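Local coordinates for Poly(A) RNA polymerase protein 2 (Saccharomyces cerevisiae, PDB 3NYB), which catalyses the addition of adenylates to RNA as the poly(A) polymerase of TRAMP, an RNA surveillance complex, at residues P4-H9 with T22-D27; H63-Y68 with D78-V83; A118-I123 with A135-R140. The protein carries 1 engineered substitution. All coordinates share one frame; numbering follows the deposited sequence.

Interaction 1 of 3, residues P4-H9 with T22-D27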
ATOM      1  N   PRO A   4      -3.981  19.948  -6.554  1.00 33.04           N
ATOM      2  CA  PRO A   4      -2.818  20.807  -6.779  1.00 17.29           C
ATOM      3  C   PRO A   4      -1.803  20.144  -7.691  1.00 30.65           C
ATOM      4  O   PRO A   4      -1.166  20.841  -8.484  1.00 42.54           O
ATOM      5  CB  PRO A   4      -2.233  20.968  -5.361  1.00 22.94           C
ATOM      6  CG  PRO A   4      -2.855  19.820  -4.551  1.00 21.39           C
ATOM      7  CD  PRO A   4      -4.227  19.747  -5.115  1.00 27.16           C
ATOM      8  N   TRP A   5      -1.648  18.823  -7.597  1.00 27.67           N
ATOM      9  CA  TRP A   5      -0.608  18.137  -8.385  1.00 26.67           C
ATOM     10  C   TRP A   5      -0.858  18.174  -9.892  1.00 37.78           C
ATOM     11  O   TRP A   5      -0.004  17.779 -10.682  1.00 38.86           O
ATOM     12  CB  TRP A   5      -0.430  16.701  -7.922  1.00 19.57           C
ATOM     13  CG  TRP A   5      -1.667  15.878  -8.062  1.00 17.66           C
ATOM     14  CD1 TRP A   5      -2.035  15.121  -9.134  1.00 22.09           C
ATOM     15  CD2 TRP A   5      -2.701  15.717  -7.081  1.00 18.05           C
ATOM     16  NE1 TRP A   5      -3.243  14.511  -8.889  1.00 29.79           N
ATOM     17  CE2 TRP A   5      -3.668  14.862  -7.640  1.00 29.74           C
ATOM     18  CE3 TRP A   5      -2.899  16.225  -5.796  1.00 25.66           C
ATOM     19  CZ2 TRP A   5      -4.820  14.503  -6.946  1.00 36.26           C
ATOM     20  CZ3 TRP A   5      -4.048  15.867  -5.113  1.00 35.05           C
ATOM     21  CH2 TRP A   5      -4.990  15.010  -5.685  1.00 34.45           C
ATOM     22  N   ILE A   6      -2.034  18.656 -10.274  1.00 40.80           N
ATOM     23  CA  ILE A   6      -2.420  18.785 -11.670  1.00 34.02           C
ATOM     24  C   ILE A   6      -1.884  20.070 -12.285  1.00 41.46           C
ATOM     25  O   ILE A   6      -1.621  20.127 -13.487  1.00 46.02           O
ATOM     26  CB  ILE A   6      -3.962  18.736 -11.822  1.00 41.62           C
ATOM     27  CG1 ILE A   6      -4.392  17.367 -12.319  1.00 46.24           C
ATOM     28  CG2 ILE A   6      -4.466  19.777 -12.787  1.00 48.67           C
ATOM     29  CD1 ILE A   6      -4.266  16.297 -11.278  1.00 62.55           C
ATOM     30  N   LEU A   7      -1.721  21.099 -11.459  1.00 37.01           N
ATOM     31  CA  LEU A   7      -1.365  22.435 -11.949  1.00 40.04           C
ATOM     32  C   LEU A   7      -0.093  22.410 -12.800  1.00 35.25           C
ATOM     33  O   LEU A   7       0.947  21.946 -12.342  1.00 30.68           O
ATOM     34  CB  LEU A   7      -1.199  23.392 -10.769  1.00 37.97           C
ATOM     35  CG  LEU A   7      -1.525  24.870 -10.993  1.00 43.10           C
ATOM     36  CD1 LEU A   7      -2.740  25.023 -11.887  1.00 41.76           C
ATOM     37  CD2 LEU A   7      -1.740  25.588  -9.664  1.00 37.78           C
ATOM     38  N   ASN A   8      -0.194  22.896 -14.037  1.00 36.15           N
ATOM     39  CA  ASN A   8       0.921  22.911 -14.995  1.00 37.42           C
ATOM     40  C   ASN A   8       1.325  21.515 -15.460  1.00 33.65           C
ATOM     41  O   ASN A   8       2.421  21.310 -15.980  1.00 40.80           O
ATOM     42  CB  ASN A   8       2.142  23.662 -14.435  1.00 32.53           C
ATOM     43  CG  ASN A   8       1.777  25.026 -13.848  1.00 43.58           C
ATOM     44  OD1 ASN A   8       1.125  25.844 -14.499  1.00 42.74           O
ATOM     45  ND2 ASN A   8       2.204  25.273 -12.610  1.00 39.22           N
ATOM     46  N   HIS A   9       0.428  20.558 -15.278  1.00 20.36           N
ATOM     47  CA  HIS A   9       0.716  19.180 -15.622  1.00 31.76           C
ATOM     48  C   HIS A   9      -0.496  18.514 -16.259  1.00 41.02           C
ATOM     49  O   HIS A   9      -0.830  17.376 -15.941  1.00 45.27           O
ATOM     50  CB  HIS A   9       1.114  18.407 -14.372  1.00 33.87           C
ATOM     51  CG  HIS A   9       2.372  18.902 -13.736  1.00 44.67           C
ATOM     52  ND1 HIS A   9       3.615  18.693 -14.290  1.00 44.53           N
ATOM     53  CD2 HIS A   9       2.580  19.586 -12.584  1.00 43.32           C
ATOM     54  CE1 HIS A   9       4.538  19.229 -13.506  1.00 43.47           C
ATOM     55  NE2 HIS A   9       3.934  19.780 -12.469  1.00 43.75           N
ATOM     56  N   THR A  22      -1.034   7.153 -15.796  1.00 32.72           N
ATOM     57  CA  THR A  22       0.343   6.918 -15.421  1.00 24.30           C
ATOM     58  C   THR A  22       1.061   8.225 -15.086  1.00 33.34           C
ATOM     59  O   THR A  22       1.707   8.343 -14.049  1.00 42.28           O
ATOM     60  CB  THR A  22       1.064   6.197 -16.552  1.00 32.54           C
ATOM     61  OG1 THR A  22       0.591   4.845 -16.611  1.00 47.08           O
ATOM     62  CG2 THR A  22       2.572   6.213 -16.333  1.00 21.50           C
ATOM     63  N   PHE A  23       0.922   9.210 -15.964  1.00 35.61           N
ATOM     64  CA  PHE A  23       1.520  10.518 -15.761  1.00 35.45           C
ATOM     65  C   PHE A  23       0.980  11.227 -14.518  1.00 35.38           C
ATOM     66  O   PHE A  23       1.733  11.886 -13.798  1.00 33.89           O
ATOM     67  CB  PHE A  23       1.310  11.398 -16.995  1.00 43.23           C
ATOM     68  CG  PHE A  23       1.984  10.880 -18.226  1.00 57.89           C
ATOM     69  CD1 PHE A  23       3.129  10.106 -18.131  1.00 77.77           C
ATOM     70  CD2 PHE A  23       1.491  11.189 -19.482  1.00 64.46           C
ATOM     71  CE1 PHE A  23       3.763   9.629 -19.271  1.00 85.24           C
ATOM     72  CE2 PHE A  23       2.120  10.722 -20.626  1.00 68.92           C
ATOM     73  CZ  PHE A  23       3.256   9.940 -20.521  1.00 77.90           C
ATOM     74  N   GLU A  24      -0.318  11.099 -14.265  1.00 35.56           N
ATOM     75  CA  GLU A  24      -0.891  11.744 -13.092  1.00 37.31           C
ATOM     76  C   GLU A  24      -0.393  11.080 -11.816  1.00 34.20           C
ATOM     77  O   GLU A  24      -0.175  11.751 -10.813  1.00 31.10           O
ATOM     78  CB  GLU A  24      -2.426  11.769 -13.118  1.00 35.95           C
ATOM     79  CG  GLU A  24      -2.976  12.812 -12.151  1.00 40.65           C
ATOM     80  CD  GLU A  24      -4.472  12.734 -11.927  1.00 47.00           C
ATOM     81  OE1 GLU A  24      -5.176  12.072 -12.720  1.00 46.90           O
ATOM     82  OE2 GLU A  24      -4.940  13.350 -10.943  1.00 36.44           O
ATOM     83  N   ILE A  25      -0.203   9.764 -11.852  1.00 32.14           N
ATOM     84  CA  ILE A  25       0.359   9.080 -10.691  1.00 35.01           C
ATOM     85  C   ILE A  25       1.723   9.682 -10.333  1.00 38.70           C
ATOM     86  O   ILE A  25       1.949  10.034  -9.180  1.00 34.74           O
ATOM     87  CB  ILE A  25       0.451   7.550 -10.887  1.00 30.88           C
ATOM     88  CG1 ILE A  25      -0.942   6.968 -11.157  1.00 32.39           C
ATOM     89  CG2 ILE A  25       1.048   6.875  -9.657  1.00 14.28           C
ATOM     90  CD1 ILE A  25      -0.976   5.461 -11.208  1.00 25.07           C
ATOM     91  N   LYS A  26       2.604   9.813 -11.327  1.00 32.44           N
ATOM     92  CA  LYS A  26       3.921  10.407 -11.139  1.00 27.72           C
ATOM     93  C   LYS A  26       3.846  11.854 -10.648  1.00 35.36           C
ATOM     94  O   LYS A  26       4.725  12.330  -9.921  1.00 23.03           O
ATOM     95  CB  LYS A  26       4.730  10.359 -12.435  1.00 24.60           C
ATOM     96  CG  LYS A  26       5.289   8.988 -12.786  1.00 31.42           C
ATOM     97  CD  LYS A  26       6.116   9.054 -14.057  1.00 28.94           C
ATOM     98  CE  LYS A  26       5.939   7.794 -14.923  1.00 46.84           C
ATOM     99  NZ  LYS A  26       7.066   6.827 -14.833  1.00 49.39           N
ATOM    100  N   ASP A  27       2.801  12.566 -11.045  1.00 34.16           N
ATOM    101  CA  ASP A  27       2.673  13.957 -10.628  1.00 37.01           C
ATOM    102  C   ASP A  27       2.365  14.038  -9.142  1.00 37.82           C
ATOM    103  O   ASP A  27       3.030  14.763  -8.392  1.00 35.59           O
ATOM    104  CB  ASP A  27       1.613  14.667 -11.454  1.00 31.39           C
ATOM    105  CG  ASP A  27       2.042  14.849 -12.899  1.00 46.71           C
ATOM    106  OD1 ASP A  27       3.271  14.786 -13.151  1.00 44.82           O
ATOM    107  OD2 ASP A  27       1.164  15.057 -13.771  1.00 43.09           O
TER
HETATM  108  O   HOH W   1      -1.604  15.992 -13.671  1.00 46.41           O
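The N-terminal segment 4-9 folds back against helix 17-31, running through a short 3-10 turn (L7 N to P4 O) and then a type II beta turn from I6 to H9; it illustrates how a chain end can be held to a helix by a few well-placed polar groups. The direct hydrogen bond is the indole N-H of W5 to E24: NE1 lies 2.9 Å from OE2, with an N-H...O angle of 159°. OE2 receives it through its anti lone pair, near the plane of the ring, and the carboxylate is only 23° from that plane, so indole and carboxylate lie almost flat to each other. E24 gets there with CG anti to the backbone N (chi1 -162°) and its chain extended. Further bonds grip the same carboxylate, OE2 from S315 OG and OE1 from the backbone N of I316 and L317, so E24 joins the N-terminal segment to the C-terminal end of the chain.

Carbon atoms close the remaining gaps: D27 CB lies at the edge of the W5 ring, 3.6 Å from W5 O, and the CD1 methyl of I6 lies against the E24 carboxylate, beside OE2. Elsewhere the indole meets F28 edge-to-face.

A second polar link passes through water at D27, whose OD2 also bonds to H11 NE2. The imidazole of H9 lies obliquely to the D27 carboxylate, ND1 not touching OD1. One water donates to both sides, 2.8 Å from H9 O and 2.9 Å from D27 OD2.

Interaction 2 of 3, residues H63-Y68 with D78-V83; sequences HVFGSY and DIDCVV
Two aromatic rings, one on each side of G66, lie face-on against aliphatic groups of strand 79-83, so the chain leaving strand 62-65 is held to its neighbour by CH-pi contacts as well as by backbone bonds. F65 has its ring carbon CG in the crowded position between N and the carbonyl carbon (chi1 68°), which swings the ring across the adjacent strand: D80 CB stands 3.7 Å from the ring centroid, displaced toward the rim, and the backbone C of C81 and N of V82 meet the ring edge. The Y68 ring takes CG2 of I79 over the centre of its face, 3.4 Å from the centroid. An alanine at Y68 would remove this face along with the stack on Y73 and the bond from OH to S77 O, and would probably leave the turn after G66 more loosely held against I79.

The strands run antiparallel. H63 and V82 form a hydrogen-bonded pair, H63 N to V82 O at 3.1 Å and V82 N to H63 O at 3.0 Å, both in the carbonyl planes. F65 N reaches D80 O at 3.0 Å from above the carbonyl plane. Between them, V64 faces C81 in a non-hydrogen-bonded pair. G66 has a positive phi of 97°, where a side chain would jam against the preceding carbonyl O. Its GS sequence followed by D78-I79-D80 matches the nucleotidyltransferase signature, whose aspartates in relatives bind the catalytic metals.

On its other edge strand 79-83 bonds to strand 132-137, and helix 36-54 packs alongside, met by the side chains of I79 at I46, Y68 at R42 and V83 at V53.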
ATOM      1  N   HIS A  63      16.852   7.154  16.248  1.00 37.08           N
ATOM      2  CA  HIS A  63      16.910   6.890  14.815  1.00 39.19           C
ATOM      3  C   HIS A  63      15.544   6.791  14.154  1.00 41.85           C
ATOM      4  O   HIS A  63      14.606   6.227  14.712  1.00 33.50           O
ATOM      5  CB  HIS A  63      17.731   5.627  14.536  1.00 50.25           C
ATOM      6  CG  HIS A  63      19.139   5.710  15.035  1.00 56.01           C
ATOM      7  ND1 HIS A  63      20.054   6.610  14.527  1.00 60.26           N
ATOM      8  CD2 HIS A  63      19.785   5.023  16.004  1.00 48.99           C
ATOM      9  CE1 HIS A  63      21.203   6.469  15.162  1.00 59.15           C
ATOM     10  NE2 HIS A  63      21.067   5.512  16.063  1.00 57.18           N
ATOM     11  N   VAL A  64      15.441   7.351  12.957  1.00 41.34           N
ATOM     12  CA  VAL A  64      14.216   7.263  12.184  1.00 30.77           C
ATOM     13  C   VAL A  64      14.164   5.906  11.507  1.00 34.07           C
ATOM     14  O   VAL A  64      15.101   5.542  10.802  1.00 46.26           O
ATOM     15  CB  VAL A  64      14.197   8.328  11.068  1.00 26.24           C
ATOM     16  CG1 VAL A  64      12.947   8.159  10.173  1.00 28.65           C
ATOM     17  CG2 VAL A  64      14.289   9.731  11.649  1.00 16.60           C
ATOM     18  N   PHE A  65      13.071   5.165  11.702  1.00 36.56           N
ATOM     19  CA  PHE A  65      12.849   3.905  10.985  1.00 34.03           C
ATOM     20  C   PHE A  65      11.466   3.891  10.323  1.00 33.49           C
ATOM     21  O   PHE A  65      10.567   4.612  10.740  1.00 33.92           O
ATOM     22  CB  PHE A  65      12.955   2.723  11.955  1.00 40.89           C
ATOM     23  CG  PHE A  65      11.833   2.667  12.973  1.00 45.12           C
ATOM     24  CD1 PHE A  65      10.681   1.931  12.728  1.00 39.16           C
ATOM     25  CD2 PHE A  65      11.924   3.371  14.163  1.00 46.35           C
ATOM     26  CE1 PHE A  65       9.646   1.886  13.661  1.00 36.03           C
ATOM     27  CE2 PHE A  65      10.905   3.329  15.101  1.00 37.97           C
ATOM     28  CZ  PHE A  65       9.765   2.586  14.854  1.00 34.42           C
ATOM     29  N   GLY A  66      11.283   3.065   9.301  1.00 40.43           N
ATOM     30  CA  GLY A  66       9.958   2.868   8.741  1.00 36.74           C
ATOM     31  C   GLY A  66       9.671   3.714   7.517  1.00 42.00           C
ATOM     32  O   GLY A  66      10.565   3.996   6.716  1.00 46.79           O
ATOM     33  N   SER A  67       8.413   4.120   7.376  1.00 40.85           N
ATOM     34  CA  SER A  67       7.965   4.876   6.214  1.00 27.26           C
ATOM     35  C   SER A  67       8.915   5.999   5.833  1.00 36.47           C
ATOM     36  O   SER A  67       9.065   6.309   4.651  1.00 39.89           O
ATOM     37  CB  SER A  67       6.577   5.451   6.467  1.00 34.54           C
ATOM     38  OG  SER A  67       5.619   4.414   6.541  1.00 60.66           O
ATOM     39  N   TYR A  68       9.553   6.612   6.825  1.00 30.85           N
ATOM     40  CA  TYR A  68      10.358   7.799   6.559  1.00 28.83           C
ATOM     41  C   TYR A  68      11.808   7.532   6.159  1.00 21.68           C
ATOM     42  O   TYR A  68      12.469   8.429   5.653  1.00 33.67           O
ATOM     43  CB  TYR A  68      10.272   8.815   7.714  1.00 26.70           C
ATOM     44  CG  TYR A  68       9.070   9.755   7.650  1.00 24.73           C
ATOM     45  CD1 TYR A  68       9.193  11.039   7.119  1.00 41.09           C
ATOM     46  CD2 TYR A  68       7.819   9.360   8.121  1.00 22.39           C
ATOM     47  CE1 TYR A  68       8.110  11.906   7.061  1.00 37.04           C
ATOM     48  CE2 TYR A  68       6.717  10.220   8.073  1.00 18.88           C
ATOM     49  CZ  TYR A  68       6.870  11.493   7.537  1.00 33.28           C
ATOM     50  OH  TYR A  68       5.791  12.356   7.473  1.00 21.91           O
ATOM     51  N   ASP A  78       2.953  10.339  11.132  1.00 40.29           N
ATOM     52  CA  ASP A  78       3.963  10.261  12.193  1.00 32.54           C
ATOM     53  C   ASP A  78       5.250   9.719  11.619  1.00 36.77           C
ATOM     54  O   ASP A  78       5.239   8.741  10.857  1.00 36.70           O
ATOM     55  CB  ASP A  78       3.568   9.282  13.302  1.00 29.27           C
ATOM     56  CG  ASP A  78       2.264   9.618  13.964  1.00 51.84           C
ATOM     57  OD1 ASP A  78       1.772  10.753  13.804  1.00 62.26           O
ATOM     58  OD2 ASP A  78       1.733   8.722  14.658  1.00 62.45           O
ATOM     59  N   ILE A  79       6.363  10.328  12.007  1.00 29.85           N
ATOM     60  CA  ILE A  79       7.643   9.737  11.681  1.00 33.25           C
ATOM     61  C   ILE A  79       8.126   8.959  12.897  1.00 29.56           C
ATOM     62  O   ILE A  79       8.177   9.489  14.008  1.00 31.59           O
ATOM     63  CB  ILE A  79       8.661  10.774  11.131  1.00 48.85           C
ATOM     64  CG1 ILE A  79       9.735  11.127  12.131  1.00 45.65           C
ATOM     65  CG2 ILE A  79       7.962  12.060  10.708  1.00 54.64           C
ATOM     66  CD1 ILE A  79      10.354  12.463  11.775  1.00 55.99           C
ATOM     67  N   ASP A  80       8.437   7.683  12.675  1.00 24.04           N
ATOM     68  CA  ASP A  80       8.736   6.758  13.761  1.00 32.52           C
ATOM     69  C   ASP A  80      10.200   6.791  14.176  1.00 37.20           C
ATOM     70  O   ASP A  80      11.095   6.691  13.335  1.00 42.82           O
ATOM     71  CB  ASP A  80       8.350   5.334  13.348  1.00 40.74           C
ATOM     72  CG  ASP A  80       6.987   5.270  12.679  1.00 52.67           C
ATOM     73  OD1 ASP A  80       5.975   5.538  13.365  1.00 50.97           O
ATOM     74  OD2 ASP A  80       6.927   4.957  11.468  1.00 65.46           O
ATOM     75  N   CYS A  81      10.437   6.915  15.477  1.00 32.41           N
ATOM     76  CA  CYS A  81      11.792   6.890  16.014  1.00 34.52           C
ATOM     77  C   CYS A  81      11.961   5.833  17.093  1.00 33.83           C
ATOM     78  O   CYS A  81      11.044   5.593  17.875  1.00 41.60           O
ATOM     79  CB  CYS A  81      12.145   8.255  16.587  1.00 45.37           C
ATOM     80  SG  CYS A  81      11.691   9.591  15.483  1.00 39.75           S
ATOM     81  N   VAL A  82      13.142   5.211  17.121  1.00 47.00           N
ATOM     82  CA  VAL A  82      13.554   4.308  18.194  1.00 43.41           C
ATOM     83  C   VAL A  82      14.577   5.003  19.077  1.00 43.84           C
ATOM     84  O   VAL A  82      15.486   5.665  18.570  1.00 49.64           O
ATOM     85  CB  VAL A  82      14.294   3.076  17.654  1.00 47.05           C
ATOM     86  CG1 VAL A  82      13.759   1.812  18.299  1.00 52.91           C
ATOM     87  CG2 VAL A  82      14.206   3.004  16.146  1.00 47.98           C
ATOM     88  N   VAL A  83      14.458   4.828  20.388  1.00 51.11           N
ATOM     89  CA  VAL A  83      15.479   5.304  21.320  1.00 51.15           C
ATOM     90  C   VAL A  83      16.321   4.129  21.795  1.00 51.13           C
ATOM     91  O   VAL A  83      15.767   3.074  22.117  1.00 47.26           O
ATOM     92  CB  VAL A  83      14.853   5.983  22.527  1.00 40.04           C
ATOM     93  CG1 VAL A  83      15.924   6.381  23.518  1.00 40.61           C
ATOM     94  CG2 VAL A  83      14.089   7.189  22.078  1.00 33.56           C
TER

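Interaction 3 of 3, residues A118-I123 with A135-R140. Engineered in segment 135-140: A135 (natural residue Asp).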
ATOM      1  N   ALA A 118       1.455  -3.353  18.419  1.00 84.70           N
ATOM      2  CA  ALA A 118       1.728  -4.786  18.518  1.00 97.19           C
ATOM      3  C   ALA A 118       2.582  -5.155  19.735  1.00 97.19           C
ATOM      4  O   ALA A 118       3.650  -5.745  19.591  1.00 95.21           O
ATOM      5  CB  ALA A 118       2.371  -5.302  17.227  1.00103.35           C
ATOM      6  N   ARG A 119       2.101  -4.811  20.926  1.00 95.67           N
ATOM      7  CA  ARG A 119       2.809  -5.113  22.173  1.00 95.46           C
ATOM      8  C   ARG A 119       4.051  -4.250  22.403  1.00 90.46           C
ATOM      9  O   ARG A 119       4.732  -4.394  23.421  1.00 90.20           O
ATOM     10  CB  ARG A 119       3.186  -6.595  22.253  1.00100.68           C
ATOM     11  CG  ARG A 119       2.005  -7.515  22.453  1.00110.05           C
ATOM     12  CD  ARG A 119       2.444  -8.942  22.712  1.00119.60           C
ATOM     13  NE  ARG A 119       1.348  -9.876  22.479  1.00131.61           N
ATOM     14  CZ  ARG A 119       0.951 -10.265  21.272  1.00142.09           C
ATOM     15  NH1 ARG A 119       1.566  -9.799  20.191  1.00141.76           N
ATOM     16  NH2 ARG A 119      -0.058 -11.117  21.143  1.00148.52           N
ATOM     17  N   VAL A 120       4.352  -3.370  21.451  1.00 77.21           N
ATOM     18  CA  VAL A 120       5.407  -2.379  21.635  1.00 66.49           C
ATOM     19  C   VAL A 120       4.767  -1.038  21.975  1.00 59.66           C
ATOM     20  O   VAL A 120       4.011  -0.491  21.172  1.00 43.49           O
ATOM     21  CB  VAL A 120       6.268  -2.217  20.374  1.00 62.31           C
ATOM     22  CG1 VAL A 120       7.340  -1.158  20.598  1.00 58.21           C
ATOM     23  CG2 VAL A 120       6.894  -3.544  19.991  1.00 68.58           C
ATOM     24  N   PRO A 121       5.054  -0.519  23.180  1.00 62.31           N
ATOM     25  CA  PRO A 121       4.440   0.719  23.672  1.00 57.46           C
ATOM     26  C   PRO A 121       5.062   1.927  22.996  1.00 58.35           C
ATOM     27  O   PRO A 121       6.281   1.979  22.842  1.00 59.39           O
ATOM     28  CB  PRO A 121       4.772   0.709  25.161  1.00 49.68           C
ATOM     29  CG  PRO A 121       5.995  -0.119  25.281  1.00 58.58           C
ATOM     30  CD  PRO A 121       6.040  -1.074  24.122  1.00 62.76           C
ATOM     31  N   ILE A 122       4.224   2.879  22.597  1.00 61.15           N
ATOM     32  CA  ILE A 122       4.663   4.010  21.790  1.00 55.88           C
ATOM     33  C   ILE A 122       4.112   5.336  22.303  1.00 42.53           C
ATOM     34  O   ILE A 122       3.021   5.395  22.862  1.00 48.16           O
ATOM     35  CB  ILE A 122       4.235   3.829  20.331  1.00 46.66           C
ATOM     36  CG1 ILE A 122       4.969   2.645  19.715  1.00 47.29           C
ATOM     37  CG2 ILE A 122       4.506   5.084  19.526  1.00 42.79           C
ATOM     38  CD1 ILE A 122       4.409   2.253  18.367  1.00 57.37           C
ATOM     39  N   ILE A 123       4.880   6.398  22.105  1.00 37.36           N
ATOM     40  CA  ILE A 123       4.489   7.735  22.534  1.00 41.88           C
ATOM     41  C   ILE A 123       4.322   8.628  21.288  1.00 46.10           C
ATOM     42  O   ILE A 123       5.261   8.806  20.500  1.00 36.32           O
ATOM     43  CB  ILE A 123       5.552   8.302  23.509  1.00 45.26           C
ATOM     44  CG1 ILE A 123       5.214   9.706  23.951  1.00 47.87           C
ATOM     45  CG2 ILE A 123       6.933   8.334  22.866  1.00 43.72           C
ATOM     46  CD1 ILE A 123       6.447  10.470  24.375  1.00 42.28           C
ATOM     47  N   ALA A 135       6.343   9.751  16.562  1.00 32.89           N
ATOM     48  CA  ALA A 135       6.049   8.599  17.405  1.00 25.36           C
ATOM     49  C   ALA A 135       7.338   7.915  17.865  1.00 29.46           C
ATOM     50  O   ALA A 135       8.131   7.456  17.045  1.00 29.50           O
ATOM     51  CB  ALA A 135       5.171   7.620  16.675  1.00 26.65           C
ATOM     52  N   VAL A 136       7.526   7.839  19.180  1.00 27.84           N
ATOM     53  CA  VAL A 136       8.747   7.292  19.759  1.00 33.30           C
ATOM     54  C   VAL A 136       8.519   5.989  20.500  1.00 41.01           C
ATOM     55  O   VAL A 136       7.539   5.849  21.223  1.00 39.90           O
ATOM     56  CB  VAL A 136       9.399   8.273  20.753  1.00 29.23           C
ATOM     57  CG1 VAL A 136      10.506   7.574  21.502  1.00 12.57           C
ATOM     58  CG2 VAL A 136       9.929   9.496  20.025  1.00 22.08           C
ATOM     59  N   SER A 137       9.449   5.051  20.332  1.00 44.13           N
ATOM     60  CA  SER A 137       9.416   3.778  21.026  1.00 36.88           C
ATOM     61  C   SER A 137      10.857   3.317  21.257  1.00 42.92           C
ATOM     62  O   SER A 137      11.772   3.830  20.617  1.00 38.93           O
ATOM     63  CB  SER A 137       8.692   2.759  20.162  1.00 37.76           C
ATOM     64  OG  SER A 137       9.464   2.470  19.012  1.00 30.65           O
ATOM     65  N   PHE A 138      11.059   2.346  22.151  1.00 43.19           N
ATOM     66  CA  PHE A 138      12.400   1.820  22.429  1.00 33.38           C
ATOM     67  C   PHE A 138      12.678   0.546  21.652  1.00 35.33           C
ATOM     68  O   PHE A 138      13.567  -0.221  21.999  1.00 44.02           O
ATOM     69  CB  PHE A 138      12.606   1.566  23.927  1.00 47.63           C
ATOM     70  CG  PHE A 138      12.424   2.790  24.783  1.00 56.61           C
ATOM     71  CD1 PHE A 138      13.454   3.704  24.939  1.00 58.49           C
ATOM     72  CD2 PHE A 138      11.225   3.023  25.435  1.00 53.99           C
ATOM     73  CE1 PHE A 138      13.283   4.831  25.716  1.00 53.57           C
ATOM     74  CE2 PHE A 138      11.052   4.151  26.213  1.00 48.03           C
ATOM     75  CZ  PHE A 138      12.077   5.056  26.350  1.00 44.95           C
ATOM     76  N   GLU A 139      11.926   0.340  20.582  1.00 57.41           N
ATOM     77  CA  GLU A 139      12.020  -0.882  19.793  1.00 55.38           C
ATOM     78  C   GLU A 139      11.360  -0.649  18.434  1.00 47.30           C
ATOM     79  O   GLU A 139      10.239  -0.153  18.369  1.00 39.76           O
ATOM     80  CB  GLU A 139      11.315  -2.014  20.542  1.00 46.34           C
ATOM     81  CG  GLU A 139      11.459  -3.394  19.931  1.00 71.89           C
ATOM     82  CD  GLU A 139      11.083  -4.498  20.913  1.00 88.92           C
ATOM     83  OE1 GLU A 139      11.911  -4.827  21.790  1.00103.63           O
ATOM     84  OE2 GLU A 139       9.959  -5.035  20.812  1.00 83.75           O
ATOM     85  N   ARG A 140      12.050  -0.983  17.347  1.00 49.04           N
ATOM     86  CA  ARG A 140      11.432  -0.865  16.030  1.00 47.50           C
ATOM     87  C   ARG A 140      10.132  -1.643  16.034  1.00 52.90           C
ATOM     88  O   ARG A 140      10.032  -2.677  16.684  1.00 60.70           O
ATOM     89  CB  ARG A 140      12.362  -1.363  14.928  1.00 45.97           C
ATOM     90  CG  ARG A 140      13.565  -0.472  14.768  1.00 56.66           C
ATOM     91  CD  ARG A 140      14.390  -0.753  13.520  1.00 63.04           C
ATOM     92  NE  ARG A 140      15.444   0.253  13.425  1.00 56.84           N
ATOM     93  CZ  ARG A 140      16.496   0.298  14.237  1.00 61.09           C
ATOM     94  NH1 ARG A 140      16.652  -0.623  15.192  1.00 73.52           N
ATOM     95  NH2 ARG A 140      17.400   1.255  14.101  1.00 49.06           N
TER
HETATM   96  O   HOH W   2       9.219   0.990  23.536  1.00 62.48           O
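Strands 121-127 and 132-137 meet here through a single hydrogen-bonded antiparallel pair, I123 with V136, whose donors and acceptors are satisfied reciprocally. I123 N gives its hydrogen to V136 O at 2.9 Å, and V136 N returns one to I123 O at 2.8 Å; both donors lie in the carbonyl planes. Each acceptor also receives a CA-H contact: A135 CA approaches I123 O at 3.2 Å, and I122 CA approaches V136 O at 3.5 Å.

Beyond this pair the strands separate and water takes over. One molecule donates to P121 O and accepts from F138 N, the latter at 2.7 Å, replacing a direct interstrand bond. S137 OG, in the crowded position between N and the carbonyl carbon, turns back to its own chain and donates to E139 O at 2.8 Å, from well above the carbonyl plane. The backbones of A135 and S137 turn their bonds the other way, to I79, C81 and V83 of the adjacent strand.

Side-chain carbons make the other contacts: CG2 of I123 meets CB of V136, the two side chains side by side and pointing the same way; I122 CG2 meets the CB of A135 at 3.9 Å; and V120 crosses E139 obliquely, CG2 beside OE2 and CG1 near the backbone O. A135 is an engineered replacement for the natural aspartate; in related nucleotidyltransferases a third metal-binding carboxylate typically occupies such a strand. The whole is a beta hairpin within the mixed sheet of a nucleotidyltransferase palm.

From the N terminus, the three contacts follow one another in series, with none nesting or crossing. Interaction 1 closes the first loop, folding the chain end onto helix 17-31, and stays remote: its centre is about 29 Å from that of interaction 2 and about 36 Å from that of interaction 3, on the opposite side of the chain's centre from the latter. Interaction 2 closes the connection between strands 62-65 and 79-83, and interaction 3 closes the hairpin of 121-127 and 132-137. These two touch, because 79-83 and 132-137 are neighbours in one sheet: C81 N lies 2.8 Å from A135 O, and V83 N 2.9 Å from S137 O. Together they tie four neighbouring strands of the five-stranded palm sheet.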